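Local coordinates for protein type I polyketide synthase PikAII (Streptomyces venezuelae, PDB 3QP9) that probably epimerises an alpha-substituted beta-ketoacyl polyketide intermediate, as a C2-type ketoreductase domain thought to have lost ketoreduction, at residues 35-40 / 216-221; 246-251 / 269-274; 378-383 / 395-400. One frame throughout, in Å; residues are numbered along the deposited sequence.

Contact 1 of 3, residues 35-40 / 216-221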
loop_
_atom_site.group_PDB
_atom_site.type_symbol
_atom_site.label_atom_id
_atom_site.label_comp_id
_atom_site.label_asym_id
_atom_site.label_seq_id
_atom_site.Cartn_x
_atom_site.Cartn_y
_atom_site.Cartn_z
ATOM N N LYS A 35 -7.929 -14.216 -7.148
ATOM C CA LYS A 35 -8.565 -15.494 -7.493
ATOM C C LYS A 35 -9.920 -15.206 -8.167
ATOM O O LYS A 35 -10.798 -14.596 -7.581
ATOM C CB LYS A 35 -8.817 -16.267 -6.193
ATOM C CG LYS A 35 -9.683 -17.464 -6.298
ATOM C CD LYS A 35 -10.065 -17.998 -4.823
ATOM C CE LYS A 35 -10.136 -19.556 -4.790
ATOM N NZ LYS A 35 -11.297 -19.942 -3.897
ATOM N N ARG A 36 -10.095 -15.684 -9.393
ATOM C CA ARG A 36 -11.415 -15.557 -10.064
ATOM C C ARG A 36 -12.533 -16.270 -9.280
ATOM O O ARG A 36 -12.409 -17.501 -8.954
ATOM C CB ARG A 36 -11.285 -16.169 -11.471
ATOM C CG ARG A 36 -10.262 -15.383 -12.270
ATOM C CD ARG A 36 -9.789 -16.185 -13.510
ATOM N NE ARG A 36 -10.098 -15.446 -14.720
ATOM C CZ ARG A 36 -9.332 -14.478 -15.210
ATOM N NH1 ARG A 36 -8.185 -14.122 -14.584
ATOM N NH2 ARG A 36 -9.723 -13.863 -16.318
ATOM N N LEU A 37 -13.634 -15.581 -8.983
ATOM C CA LEU A 37 -14.716 -16.198 -8.207
ATOM C C LEU A 37 -15.805 -16.799 -9.146
ATOM O O LEU A 37 -16.185 -16.166 -10.158
ATOM C CB LEU A 37 -15.354 -15.167 -7.270
ATOM C CG LEU A 37 -14.424 -14.518 -6.245
ATOM C CD1 LEU A 37 -15.201 -13.521 -5.386
ATOM C CD2 LEU A 37 -13.780 -15.637 -5.337
ATOM N N ALA A 38 -16.335 -17.975 -8.768
ATOM C CA ALA A 38 -17.434 -18.624 -9.512
ATOM C C ALA A 38 -18.666 -17.717 -9.663
ATOM O O ALA A 38 -19.026 -17.000 -8.726
ATOM C CB ALA A 38 -17.811 -19.932 -8.779
ATOM N N VAL A 39 -19.324 -17.705 -10.828
ATOM C CA VAL A 39 -20.628 -16.965 -10.919
ATOM C C VAL A 39 -21.615 -17.526 -9.885
ATOM O O VAL A 39 -21.620 -18.750 -9.672
ATOM C CB VAL A 39 -21.255 -17.007 -12.338
ATOM C CG1 VAL A 39 -20.518 -16.025 -13.268
ATOM C CG2 VAL A 39 -21.271 -18.434 -12.885
ATOM N N ALA A 40 -22.382 -16.661 -9.198
ATOM C CA ALA A 40 -23.322 -17.116 -8.113
ATOM C C ALA A 40 -24.369 -18.192 -8.507
ATOM O O ALA A 40 -24.724 -18.351 -9.689
ATOM C CB ALA A 40 -24.028 -15.915 -7.443
ATOM N N THR A 216 -20.591 -13.200 -1.173
ATOM C CA THR A 216 -19.361 -13.767 -1.767
ATOM C C THR A 216 -18.445 -14.365 -0.705
ATOM O O THR A 216 -17.626 -15.217 -1.016
ATOM C CB THR A 216 -18.564 -12.799 -2.604
ATOM O OG1 THR A 216 -18.001 -11.813 -1.742
ATOM C CG2 THR A 216 -19.479 -12.158 -3.621
ATOM N N GLY A 217 -18.632 -13.953 0.535
ATOM C CA GLY A 217 -17.754 -14.354 1.645
ATOM C C GLY A 217 -16.431 -13.597 1.508
ATOM O O GLY A 217 -15.473 -13.906 2.212
ATOM N N GLU A 218 -16.329 -12.631 0.599
ATOM C CA GLU A 218 -15.027 -11.983 0.410
ATOM C C GLU A 218 -15.086 -10.518 0.889
ATOM O O GLU A 218 -16.153 -9.918 0.979
ATOM C CB GLU A 218 -14.620 -12.105 -1.060
ATOM C CG GLU A 218 -14.458 -13.546 -1.573
ATOM C CD GLU A 218 -13.222 -14.261 -1.062
ATOM O OE1 GLU A 218 -12.242 -13.651 -0.540
ATOM O OE2 GLU A 218 -13.183 -15.471 -1.149
ATOM N N ASP A 219 -13.971 -9.944 1.292
ATOM C CA ASP A 219 -13.945 -8.483 1.667
ATOM C C ASP A 219 -12.865 -7.683 0.962
ATOM O O ASP A 219 -12.704 -6.539 1.218
ATOM C CB ASP A 219 -13.908 -8.260 3.181
ATOM C CG ASP A 219 -12.608 -8.739 3.815
ATOM O OD1 ASP A 219 -11.824 -9.382 3.081
ATOM O OD2 ASP A 219 -12.376 -8.512 5.063
ATOM N N GLN A 220 -12.207 -8.240 -0.101
ATOM C CA GLN A 220 -11.183 -7.511 -0.809
ATOM C C GLN A 220 -11.362 -7.996 -2.201
ATOM O O GLN A 220 -10.802 -9.007 -2.608
ATOM C CB GLN A 220 -9.716 -7.868 -0.327
ATOM C CG GLN A 220 -9.480 -7.426 1.109
ATOM C CD GLN A 220 -8.065 -7.648 1.672
ATOM O OE1 GLN A 220 -7.898 -7.935 2.913
ATOM N NE2 GLN A 220 -7.096 -7.345 0.909
ATOM N N VAL A 221 -12.133 -7.246 -2.945
ATOM C CA VAL A 221 -12.669 -7.697 -4.234
ATOM C C VAL A 221 -12.359 -6.720 -5.326
ATOM O O VAL A 221 -12.502 -5.519 -5.167
ATOM C CB VAL A 221 -14.204 -7.989 -4.148
ATOM C CG1 VAL A 221 -14.724 -8.575 -5.408
ATOM C CG2 VAL A 221 -14.531 -8.938 -2.988
#

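Contact 2 of 3, residues 246-251 / 269-274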
loop_
_atom_site.group_PDB
_atom_site.type_symbol
_atom_site.label_atom_id
_atom_site.label_comp_id
_atom_site.label_asym_id
_atom_site.label_seq_id
_atom_site.Cartn_x
_atom_site.Cartn_y
_atom_site.Cartn_z
ATOM N N PRO A 246 21.183 -9.487 -14.636
ATOM C CA PRO A 246 21.727 -8.359 -13.886
ATOM C C PRO A 246 20.728 -7.228 -13.793
ATOM O O PRO A 246 20.005 -6.941 -14.765
ATOM C CB PRO A 246 22.979 -7.955 -14.724
ATOM C CG PRO A 246 23.405 -9.257 -15.352
ATOM C CD PRO A 246 22.070 -9.879 -15.759
ATOM N N TRP A 247 20.677 -6.602 -12.617
ATOM C CA TRP A 247 19.797 -5.532 -12.393
ATOM C C TRP A 247 20.555 -4.200 -12.114
ATOM O O TRP A 247 19.915 -3.235 -11.837
ATOM C CB TRP A 247 18.786 -5.834 -11.242
ATOM C CG TRP A 247 19.348 -6.248 -9.879
ATOM C CD1 TRP A 247 19.668 -7.513 -9.502
ATOM C CD2 TRP A 247 19.629 -5.415 -8.755
ATOM N NE1 TRP A 247 20.158 -7.532 -8.233
ATOM C CE2 TRP A 247 20.123 -6.259 -7.727
ATOM C CE3 TRP A 247 19.579 -4.029 -8.539
ATOM C CZ2 TRP A 247 20.537 -5.778 -6.463
ATOM C CZ3 TRP A 247 19.938 -3.549 -7.285
ATOM C CH2 TRP A 247 20.438 -4.419 -6.266
ATOM N N TRP A 248 21.898 -4.216 -12.143
ATOM C CA TRP A 248 22.732 -3.015 -12.015
ATOM C C TRP A 248 23.948 -3.268 -12.932
ATOM O O TRP A 248 24.228 -4.456 -13.334
ATOM C CB TRP A 248 23.108 -2.619 -10.585
ATOM C CG TRP A 248 23.747 -3.703 -9.777
ATOM C CD1 TRP A 248 23.116 -4.490 -8.847
ATOM C CD2 TRP A 248 25.114 -4.175 -9.859
ATOM N NE1 TRP A 248 24.014 -5.400 -8.326
ATOM C CE2 TRP A 248 25.233 -5.248 -8.941
ATOM C CE3 TRP A 248 26.270 -3.781 -10.614
ATOM C CZ2 TRP A 248 26.439 -5.949 -8.763
ATOM C CZ3 TRP A 248 27.474 -4.478 -10.430
ATOM C CH2 TRP A 248 27.552 -5.557 -9.542
ATOM N N GLN A 249 24.560 -2.164 -13.396
ATOM C CA GLN A 249 25.779 -2.317 -14.221
ATOM C C GLN A 249 27.012 -1.840 -13.408
ATOM O O GLN A 249 26.910 -0.895 -12.735
ATOM C CB GLN A 249 25.682 -1.577 -15.572
ATOM C CG GLN A 249 24.391 -1.706 -16.393
ATOM C CD GLN A 249 24.318 -0.579 -17.503
ATOM O OE1 GLN A 249 23.391 -0.504 -18.290
ATOM N NE2 GLN A 249 25.310 0.294 -17.517
ATOM N N ALA A 250 28.125 -2.559 -13.408
ATOM C CA ALA A 250 29.350 -2.155 -12.643
ATOM C C ALA A 250 29.843 -0.716 -12.988
ATOM O O ALA A 250 30.355 0.018 -12.079
ATOM C CB ALA A 250 30.499 -3.129 -12.924
ATOM N N ASP A 251 29.688 -0.315 -14.249
ATOM C CA ASP A 251 30.078 1.067 -14.666
ATOM C C ASP A 251 29.031 2.099 -14.343
ATOM O O ASP A 251 29.251 3.285 -14.691
ATOM C CB ASP A 251 30.356 1.141 -16.176
ATOM C CG ASP A 251 31.618 0.329 -16.585
ATOM O OD1 ASP A 251 32.501 0.158 -15.708
ATOM O OD2 ASP A 251 31.717 -0.100 -17.775
ATOM N N ARG A 269 27.017 -1.784 1.237
ATOM C CA ARG A 269 28.142 -2.710 1.436
ATOM C C ARG A 269 27.992 -3.906 0.514
ATOM O O ARG A 269 28.949 -4.341 -0.115
ATOM C CB ARG A 269 28.293 -3.257 2.860
ATOM C CG ARG A 269 28.516 -2.201 3.907
ATOM C CD ARG A 269 28.730 -2.846 5.279
ATOM N NE ARG A 269 29.227 -1.801 6.134
ATOM C CZ ARG A 269 28.532 -1.156 7.063
ATOM N NH1 ARG A 269 29.166 -0.236 7.729
ATOM N NH2 ARG A 269 27.258 -1.437 7.306
ATOM N N ARG A 270 26.781 -4.433 0.449
ATOM C CA ARG A 270 26.545 -5.579 -0.427
ATOM C C ARG A 270 26.781 -5.235 -1.858
ATOM O O ARG A 270 27.337 -6.066 -2.623
ATOM C CB ARG A 270 25.131 -6.167 -0.224
ATOM C CG ARG A 270 24.731 -7.264 -1.150
ATOM C CD ARG A 270 25.572 -8.534 -0.947
ATOM N NE ARG A 270 25.235 -9.153 0.326
ATOM C CZ ARG A 270 24.285 -10.095 0.489
ATOM N NH1 ARG A 270 24.085 -10.573 1.702
ATOM N NH2 ARG A 270 23.614 -10.590 -0.541
ATOM N N LEU A 271 26.300 -4.073 -2.321
ATOM C CA LEU A 271 26.532 -3.718 -3.747
ATOM C C LEU A 271 28.025 -3.608 -4.048
ATOM O O LEU A 271 28.561 -4.140 -5.037
ATOM C CB LEU A 271 25.829 -2.371 -4.014
ATOM C CG LEU A 271 24.295 -2.464 -4.117
ATOM C CD1 LEU A 271 23.597 -1.155 -3.910
ATOM C CD2 LEU A 271 24.055 -2.911 -5.539
ATOM N N ALA A 272 28.752 -3.022 -3.138
ATOM C CA ALA A 272 30.226 -2.944 -3.352
ATOM C C ALA A 272 30.845 -4.328 -3.400
ATOM O O ALA A 272 31.638 -4.647 -4.327
ATOM C CB ALA A 272 30.824 -2.198 -2.239
ATOM N N ARG A 273 30.478 -5.152 -2.435
ATOM C CA ARG A 273 31.002 -6.500 -2.430
ATOM C C ARG A 273 30.709 -7.237 -3.739
ATOM O O ARG A 273 31.542 -7.962 -4.239
ATOM C CB ARG A 273 30.624 -7.329 -1.183
ATOM C CG ARG A 273 31.422 -6.892 0.109
ATOM C CD ARG A 273 31.234 -7.855 1.341
ATOM N NE ARG A 273 31.954 -7.310 2.508
ATOM C CZ ARG A 273 31.345 -6.712 3.537
ATOM N NH1 ARG A 273 32.085 -6.246 4.538
ATOM N NH2 ARG A 273 29.995 -6.624 3.587
ATOM N N ASP A 274 29.518 -7.051 -4.284
ATOM C CA ASP A 274 29.072 -7.795 -5.429
ATOM C C ASP A 274 29.673 -7.257 -6.723
ATOM O O ASP A 274 29.571 -7.854 -7.785
ATOM C CB ASP A 274 27.531 -7.705 -5.513
ATOM C CG ASP A 274 26.818 -8.643 -4.513
ATOM O OD1 ASP A 274 27.467 -9.526 -3.881
ATOM O OD2 ASP A 274 25.598 -8.495 -4.365
#

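Contact 3 of 3, residues 378-383 / 395-400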
loop_
_atom_site.group_PDB
_atom_site.type_symbol
_atom_site.label_atom_id
_atom_site.label_comp_id
_atom_site.label_asym_id
_atom_site.label_seq_id
_atom_site.Cartn_x
_atom_site.Cartn_y
_atom_site.Cartn_z
ATOM N N LEU A 378 7.282 9.142 -5.295
ATOM C CA LEU A 378 6.476 9.804 -6.340
ATOM C C LEU A 378 7.348 10.628 -7.253
ATOM O O LEU A 378 7.266 10.454 -8.479
ATOM C CB LEU A 378 5.298 10.611 -5.768
ATOM C CG LEU A 378 4.563 11.503 -6.796
ATOM C CD1 LEU A 378 3.640 10.621 -7.587
ATOM C CD2 LEU A 378 3.739 12.534 -6.061
ATOM N N HIS A 379 8.236 11.443 -6.672
ATOM C CA HIS A 379 9.095 12.290 -7.468
ATOM C C HIS A 379 10.140 11.519 -8.221
ATOM O O HIS A 379 10.412 11.829 -9.382
ATOM C CB HIS A 379 9.812 13.329 -6.588
ATOM C CG HIS A 379 8.883 14.248 -5.891
ATOM N ND1 HIS A 379 9.123 14.737 -4.618
ATOM C CD2 HIS A 379 7.691 14.749 -6.283
ATOM C CE1 HIS A 379 8.128 15.543 -4.286
ATOM N NE2 HIS A 379 7.230 15.532 -5.263
ATOM N N LEU A 380 10.731 10.508 -7.568
ATOM C CA LEU A 380 11.749 9.740 -8.266
ATOM C C LEU A 380 11.167 9.051 -9.539
ATOM O O LEU A 380 11.808 8.965 -10.611
ATOM C CB LEU A 380 12.364 8.722 -7.346
ATOM C CG LEU A 380 13.275 9.297 -6.269
ATOM C CD1 LEU A 380 13.421 8.210 -5.193
ATOM C CD2 LEU A 380 14.681 9.697 -6.837
ATOM N N ASP A 381 9.989 8.480 -9.366
ATOM C CA ASP A 381 9.298 7.801 -10.465
ATOM C C ASP A 381 8.998 8.822 -11.573
ATOM O O ASP A 381 9.319 8.586 -12.784
ATOM C CB ASP A 381 8.010 7.078 -9.940
ATOM C CG ASP A 381 7.196 6.482 -11.081
ATOM O OD1 ASP A 381 6.144 7.048 -11.454
ATOM O OD2 ASP A 381 7.699 5.535 -11.703
ATOM N N ARG A 382 8.413 9.963 -11.208
ATOM C CA ARG A 382 8.192 11.028 -12.224
ATOM C C ARG A 382 9.457 11.564 -12.933
ATOM O O ARG A 382 9.539 11.530 -14.180
ATOM C CB ARG A 382 7.359 12.198 -11.698
ATOM C CG ARG A 382 7.110 13.229 -12.804
ATOM C CD ARG A 382 6.036 14.225 -12.370
ATOM N NE ARG A 382 6.435 15.117 -11.260
ATOM C CZ ARG A 382 7.219 16.197 -11.394
ATOM N NH1 ARG A 382 7.491 16.972 -10.342
ATOM N NH2 ARG A 382 7.728 16.519 -12.577
ATOM N N LEU A 383 10.445 12.038 -12.185
ATOM C CA LEU A 383 11.679 12.563 -12.849
ATOM C C LEU A 383 12.454 11.540 -13.679
ATOM O O LEU A 383 13.056 11.894 -14.725
ATOM C CB LEU A 383 12.604 13.217 -11.808
ATOM C CG LEU A 383 11.857 14.250 -10.955
ATOM C CD1 LEU A 383 12.645 14.505 -9.667
ATOM C CD2 LEU A 383 11.615 15.549 -11.769
ATOM N N PRO A 395 16.803 2.831 -15.738
ATOM C CA PRO A 395 17.300 2.450 -14.429
ATOM C C PRO A 395 16.207 1.610 -13.717
ATOM O O PRO A 395 15.025 1.763 -14.028
ATOM C CB PRO A 395 17.499 3.784 -13.731
ATOM C CG PRO A 395 17.291 4.859 -14.857
ATOM C CD PRO A 395 16.289 4.192 -15.760
ATOM N N VAL A 396 16.599 0.708 -12.814
ATOM C CA VAL A 396 15.685 0.013 -11.932
ATOM C C VAL A 396 15.405 0.869 -10.653
ATOM O O VAL A 396 16.351 1.314 -9.950
ATOM C CB VAL A 396 16.372 -1.354 -11.539
ATOM C CG1 VAL A 396 16.189 -1.748 -10.061
ATOM C CG2 VAL A 396 16.117 -2.468 -12.591
ATOM N N LEU A 397 14.141 1.038 -10.308
ATOM C CA LEU A 397 13.756 1.753 -9.133
ATOM C C LEU A 397 13.108 0.756 -8.167
ATOM O O LEU A 397 12.026 0.163 -8.488
ATOM C CB LEU A 397 12.784 2.869 -9.491
ATOM C CG LEU A 397 12.163 3.616 -8.269
ATOM C CD1 LEU A 397 13.164 4.452 -7.371
ATOM C CD2 LEU A 397 11.123 4.573 -8.785
ATOM N N VAL A 398 13.791 0.516 -7.046
ATOM C CA VAL A 398 13.423 -0.431 -6.109
ATOM C C VAL A 398 12.930 0.282 -4.881
ATOM O O VAL A 398 13.671 1.011 -4.202
ATOM C CB VAL A 398 14.630 -1.363 -5.718
ATOM C CG1 VAL A 398 14.164 -2.443 -4.749
ATOM C CG2 VAL A 398 15.228 -1.929 -6.980
ATOM N N LEU A 399 11.635 0.106 -4.597
ATOM C CA LEU A 399 10.972 0.654 -3.375
ATOM C C LEU A 399 10.887 -0.329 -2.232
ATOM O O LEU A 399 10.434 -1.521 -2.381
ATOM C CB LEU A 399 9.543 1.077 -3.804
ATOM C CG LEU A 399 9.527 1.897 -5.099
ATOM C CD1 LEU A 399 8.010 2.367 -5.476
ATOM C CD2 LEU A 399 10.405 3.174 -4.931
ATOM N N PHE A 400 11.302 0.127 -1.063
ATOM C CA PHE A 400 11.171 -0.669 0.163
ATOM C C PHE A 400 9.821 -0.359 0.803
ATOM O O PHE A 400 9.637 0.701 1.365
ATOM C CB PHE A 400 12.345 -0.369 1.149
ATOM C CG PHE A 400 13.616 -1.157 0.841
ATOM C CD1 PHE A 400 14.054 -1.330 -0.446
ATOM C CD2 PHE A 400 14.375 -1.732 1.871
ATOM C CE1 PHE A 400 15.217 -2.062 -0.703
ATOM C CE2 PHE A 400 15.535 -2.490 1.604
ATOM C CZ PHE A 400 15.954 -2.673 0.368
#

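Contact 1 of 3, residues 35-40 / 216-221
The backbone around Leu37 runs past the turn at Thr216-Glu218 that leads into strand 220-224, and the two backbones are not paired. Side chains alone close the gap. Leu37 is extended at its second torsion (chi2 -180°), which carries CD1 forward to the turn. There CD1 lies 3.9 Å from CG of Glu218, and 4.4 Å from CB of Thr216. The closest approach of Leu37 is thus to the aliphatic stem of Glu218. The glutamate bends at chi2 (-73°), and its polar end is held elsewhere: OE2 by a salt bridge to Arg232, OE1 by a hydrogen bond to Thr507. Lys35 NZ stays 5.6 Å from Glu218 OE2, too far for a bond. The turn is an ST turn, in which Glu218 N donates to Thr216 OG1 at 3.0 Å (N-H...O 151°). The contact is small and lies at the surface. Strand 227-235 lies between the two strands in sheet order. Lys35 and Leu37 bond to its backbone at Ala230 and Leu228, Gln220 bonds at Arg231, and both Leu37 and Glu218 touch Ala230. Gln220 also touches Trp176 and Arg180 of helix 170-185.

Contact 2 of 3, residues 246-251 / 269-274
Trp247 and Trp248 reach Leu271 and Asp274 at the edge of a Rossmann fold. The tryptophans lie in the loop before strand 253-256, and their partners are in the last turns of helix 262-274, which follows that strand. Trp247 comes first. Its buried indole comes obliquely to Leu271, with CH2 4.0 Å from Leu271 CD2. Its NE1 is hydrogen-bonded to Asp476, which fixes the ring against helix 468-481. Trp248 comes next and carries more of the contact. Its CG sits between the backbone N and the carbonyl carbon (chi1 54°). This swings the indole toward helix 262-274, the five-membered ring to Leu271 and the benzo edge to Asp274. CD1 of Trp248 hangs 3.4 Å above the ring plane of Trp247, near the middle of the ring. Leu271 CD2 covers one face of the Trp248 five-membered ring. It makes a CH-pi contact 4.0 Å from the centroid and 25° off the normal. This one methyl therefore touches both indoles, while Leu271 also packs on Val254, Val256 and Leu347 of the neighbouring strands. Asp274 meets the benzo part of Trp248 through CB and its backbone O. CB lies 3.9 Å from Trp248 CZ2. The carbonyl O sits at the ring edge, close to the plane, 3.5 Å from Trp248 CH2. Further along, Gln249 N bonds to Ser344 OG, and Ala250 is tied by its backbone to Gly277. The CA of Ala250 lies in plane at the edge of the Trp248 ring, 3.7 Å from Trp248 CZ3.

Contact 3 of 3, residues 378-383 / 395-400
Leu397 projects from strand 396-402 onto Leu380 and Asp381 of helix 363-386. This is a helix packed on the face of the Rossmann-type parallel sheet, with helix and strand joined by a connection that is partly unmodelled. Leu397 buries the largest share of the area, and its torsions explain how. Its CG is anti to the backbone N (chi1 173°), and chi2 of 65° sets the two methyls across the helix. CD1 goes to Leu380 and CD2 to Asp381. Leu380 CB lies 4.3 Å from Leu397 CD1, and Leu380 CD1 is 4.4 Å from the same methyl. Leu380 also rests on His348 of strand 343-348. Asp381 offers its backbone side to the strand: Leu397 CD2 is 4.1 Å from Asp381 CA. Its carboxylate is turned to partners outside the two segments. With chi1 at 174°, OD1 reaches Arg385 on the same helix, and OD2 reaches Arg430, each pair ionic. Two arginines thus grip one buried aspartate, which is consistent with a carboxylate kept ionised. The backbone of Leu397 bonds to Thr435 and Thr437 on one side, and that of Val396 and Val398 to strand 343-348 on the other. The strand is therefore interior to the sheet. Its side chains alternate. Val398 and Phe400 leave toward helix 468-481, on the other face, while Leu397 faces helix 363-386. The CA atoms of Asp381 and Leu397 are 7.6 Å apart. At the nearest point of the aspartate side chain, Asp381 CB stands 4.2 Å from Leu397 CD2.

How the contacts relate
The three contacts follow one another along the chain. Contacts 2 and 3 lie on the same side of the chain's centre, with their own centres 18 Å apart. They touch where Trp247 O packs 3.9 Å from Val396 CG2. Strand 343-348 is a shared neighbour. Contact 1 is remote: its centre is 33 Å from that of contact 3 and 43 Å from that of contact 2, and its nearest atoms are about 18 Å and 28 Å away. It probably belongs to the structural subdomain of modular ketoreductases, and the other two to the catalytic subdomain. In short-chain dehydrogenase folds the catalytic serine follows the fifth strand, probably 396-402 here, so contact 3 may lie nearest that site.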